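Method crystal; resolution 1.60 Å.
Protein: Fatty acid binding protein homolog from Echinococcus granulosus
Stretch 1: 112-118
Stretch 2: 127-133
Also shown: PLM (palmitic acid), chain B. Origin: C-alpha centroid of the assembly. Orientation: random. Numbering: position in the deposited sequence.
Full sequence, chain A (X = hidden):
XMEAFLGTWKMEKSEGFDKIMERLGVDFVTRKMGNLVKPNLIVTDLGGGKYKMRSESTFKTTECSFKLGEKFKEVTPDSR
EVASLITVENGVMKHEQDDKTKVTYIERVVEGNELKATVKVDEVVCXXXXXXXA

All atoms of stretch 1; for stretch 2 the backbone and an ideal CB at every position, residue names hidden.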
# COMPACT_ATOMS: atom_id res chain seq x y z
N GLY A 112 1.73 17.94 -3.20
CA GLY A 112 2.13 18.27 -4.56
C GLY A 112 2.30 17.03 -5.39
O GLY A 112 1.36 16.22 -5.52
N ASN A 113 3.50 16.86 -5.92
CA ASN A 113 3.76 15.78 -6.86
C ASN A 113 4.22 14.52 -6.15
O ASN A 113 4.57 13.55 -6.82
CB ASN A 113 4.82 16.22 -7.89
CG ASN A 113 4.24 17.05 -9.03
OD1 ASN A 113 3.05 16.96 -9.35
ND2 ASN A 113 5.10 17.87 -9.66
N GLU A 114 4.20 14.51 -4.82
CA GLU A 114 4.81 13.41 -4.08
C GLU A 114 3.81 12.68 -3.21
O GLU A 114 3.11 13.32 -2.44
CB GLU A 114 5.91 13.96 -3.21
CG GLU A 114 6.73 12.90 -2.49
CD GLU A 114 8.09 13.42 -2.07
OE1 GLU A 114 8.21 13.79 -0.89
OE2 GLU A 114 9.02 13.44 -2.92
N LEU A 115 3.75 11.35 -3.31
CA LEU A 115 2.96 10.53 -2.39
C LEU A 115 3.91 9.76 -1.49
O LEU A 115 4.83 9.11 -1.98
CB LEU A 115 2.09 9.56 -3.18
CG LEU A 115 1.06 8.72 -2.41
CD1 LEU A 115 -0.10 8.42 -3.32
CD2 LEU A 115 1.71 7.44 -1.88
N LYS A 116 3.70 9.83 -0.18
CA LYS A 116 4.53 9.11 0.78
C LYS A 116 3.67 8.07 1.48
O LYS A 116 2.66 8.40 2.09
CB LYS A 116 5.21 10.04 1.80
CG LYS A 116 6.40 10.80 1.25
CD LYS A 116 7.36 11.20 2.38
CE LYS A 116 8.66 11.78 1.82
NZ LYS A 116 9.71 10.76 1.50
N ALA A 117 4.10 6.82 1.39
CA ALA A 117 3.41 5.70 2.04
C ALA A 117 4.24 5.23 3.20
O ALA A 117 5.34 4.69 3.01
CB ALA A 117 3.22 4.57 1.08
N THR A 118 3.74 5.44 4.41
CA THR A 118 4.40 4.93 5.62
C THR A 118 3.76 3.60 5.98
O THR A 118 2.55 3.52 6.05
CB THR A 118 4.19 5.93 6.76
OG1 THR A 118 4.78 7.18 6.41
CG2 THR A 118 4.89 5.49 8.05
N UNK A 127 9.20 3.81 4.87
CA UNK A 127 8.64 4.88 4.07
C UNK A 127 8.98 4.64 2.61
O UNK A 127 10.16 4.44 2.28
CB UNK A 127 9.16 6.24 4.54
N UNK A 128 7.95 4.66 1.76
CA UNK A 128 8.05 4.51 0.30
C UNK A 128 7.54 5.75 -0.38
O UNK A 128 6.39 6.16 -0.15
CB UNK A 128 7.27 3.29 -0.19
N UNK A 129 8.41 6.39 -1.17
CA UNK A 129 8.10 7.68 -1.78
C UNK A 129 7.87 7.53 -3.27
O UNK A 129 8.70 6.94 -3.97
CB UNK A 129 9.22 8.68 -1.52
N UNK A 130 6.77 8.09 -3.73
CA UNK A 130 6.33 7.98 -5.11
C UNK A 130 6.23 9.37 -5.73
O UNK A 130 5.97 10.34 -5.03
CB UNK A 130 4.99 7.25 -5.20
N UNK A 131 6.43 9.44 -7.04
CA UNK A 131 6.27 10.68 -7.80
C UNK A 131 5.05 10.55 -8.71
O UNK A 131 4.77 9.49 -9.24
CB UNK A 131 7.53 10.99 -8.62
N UNK A 132 4.33 11.64 -8.92
CA UNK A 132 3.17 11.64 -9.78
C UNK A 132 3.57 11.52 -11.25
O UNK A 132 4.46 12.23 -11.73
CB UNK A 132 2.35 12.91 -9.55
N UNK A 133 2.93 10.61 -11.97
CA UNK A 133 3.18 10.41 -13.39
C UNK A 133 2.14 11.19 -14.18
O UNK A 133 2.46 11.94 -15.12
CB UNK A 133 3.15 8.92 -13.76
C1 PLM B . 2.94 0.79 -0.68
O1 PLM B . 4.04 1.17 -1.24
O2 PLM B . 1.81 1.26 -1.19
C2 PLM B . 3.01 -0.14 0.53
C3 PLM B . 2.18 -1.40 0.36
C4 PLM B . 2.48 -2.35 1.52
C5 PLM B . 1.58 -3.58 1.46
C6 PLM B . 1.74 -4.51 2.67
C7 PLM B . 3.12 -5.16 2.85
C8 PLM B . 3.16 -6.48 2.14
C9 PLM B . 4.53 -7.14 2.12
CA PLM B . 4.68 -7.98 0.86
CB PLM B . 5.90 -7.66 0.05
CC PLM B . 5.99 -8.41 -1.28
CD PLM B . 6.62 -7.55 -2.35
CE PLM B . 5.63 -6.92 -3.32
CF PLM B . 6.35 -5.96 -4.26
CG PLM B . 5.44 -5.26 -5.26

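The two strands run antiparallel, their N-to-C directions 162° apart. Side chains alternate between two faces, one with Glu114, Lys116 and Thr118, the other with Leu115, Ala117 and the palmitic acid.

Position 127 pairs with Thr118. Its CB lies on the Lys116 face, 4.9 Å from Thr118 OG1. The aliphatic part of Lys116 is within reach of a branch. Valine, isoleucine, threonine or a medium apolar residue would suit. The residue is Val127. Its CG1 lies 4.2 Å from Lys116 CD, and its CA makes a CA-H...O contact with Ala117 O (3.5 Å).

Position 128 pairs with Ala117 through two backbone hydrogen bonds, 128 N to Ala117 O (2.9 Å) and Ala117 N to 128 O (2.8 Å). Its CB points to the ligand side. PLM O1 lies 4.0 Å ahead of the CB. A donor would suit, short or long: asparagine, glutamine, lysine or arginine. The residue is Arg128. Its end leads away from stretch 1, and NE donates to PLM O1 (2.9 Å).

Position 129 pairs with Lys116. Its CB is 3.7 Å from Lys116 NZ and 4.9 Å from Glu114 CD. The amine calls for an acceptor: serine, threonine, asparagine or an acid, though an acid would also face Glu114. The residue is Thr129. Lys116 curls over the strand, and its NZ donates to Thr129 OG1 (2.6 Å). The methyl CG2 packs 3.5 Å from Glu114 CD.

Position 130 pairs with Leu115 through 130 N to Leu115 O (2.8 Å) and Leu115 N to 130 O (3.0 Å). Its CB points to the Leu115 and Ala117 face. Leucine or phenylalanine could pack there, but a long side chain with a polar tip could also reach the carboxylate. The residue is Tyr130. Its CD1 lies 3.9 Å from Leu115 CD2, and its OH donates to PLM O1 (2.6 Å).

Position 131 pairs with Glu114. Its CB lies on the Glu114 face, and stretch 1 sets few limits there. Many residues would suit, small or large, polar ones included. The residue is Ser131, whose OG bonds elsewhere in the structure.

At position 132, N donates to Asn113 O (2.8 Å). The CB points toward stretch 1, near that carbonyl, with space beyond. Many residues would do, long polar ones included. The residue is Lys132; its end leads away.

Position 133 points away and touches nothing in stretch 1. Most residues would suit. It is Val133.

Stretch 2 (127-133) VRTYSKV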
# COMPACT_ATOMS: atom_id res chain seq x y z
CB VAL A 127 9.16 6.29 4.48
CG1 VAL A 127 8.41 7.32 3.70
CG2 VAL A 127 8.99 6.51 5.98
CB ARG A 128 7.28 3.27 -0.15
CG ARG A 128 7.97 1.99 0.32
CD ARG A 128 7.06 0.80 0.46
NE ARG A 128 6.70 0.13 -0.79
CZ ARG A 128 7.47 -0.69 -1.49
NH1 ARG A 128 8.76 -0.86 -1.22
NH2 ARG A 128 6.94 -1.29 -2.56
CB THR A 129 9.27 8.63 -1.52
OG1 THR A 129 9.52 8.71 -0.12
CG2 THR A 129 8.94 10.04 -1.98
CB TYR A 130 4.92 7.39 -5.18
CG TYR A 130 4.74 5.95 -4.75
CD1 TYR A 130 4.76 5.58 -3.41
CD2 TYR A 130 4.52 4.96 -5.70
CE1 TYR A 130 4.56 4.25 -3.03
CE2 TYR A 130 4.32 3.65 -5.33
CZ TYR A 130 4.36 3.29 -4.01
OH TYR A 130 4.15 1.96 -3.72
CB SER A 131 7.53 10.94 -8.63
OG SER A 131 7.72 9.89 -9.56
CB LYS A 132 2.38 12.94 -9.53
CG LYS A 132 0.96 12.83 -9.96
CD LYS A 132 0.08 13.97 -9.44
CE LYS A 132 -1.35 13.49 -9.15
NZ LYS A 132 -1.90 12.50 -10.15
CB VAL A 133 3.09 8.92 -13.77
CG1 VAL A 133 3.31 8.74 -15.27
CG2 VAL A 133 4.10 8.10 -12.94
O HOH W 1 8.60 12.05 -5.13
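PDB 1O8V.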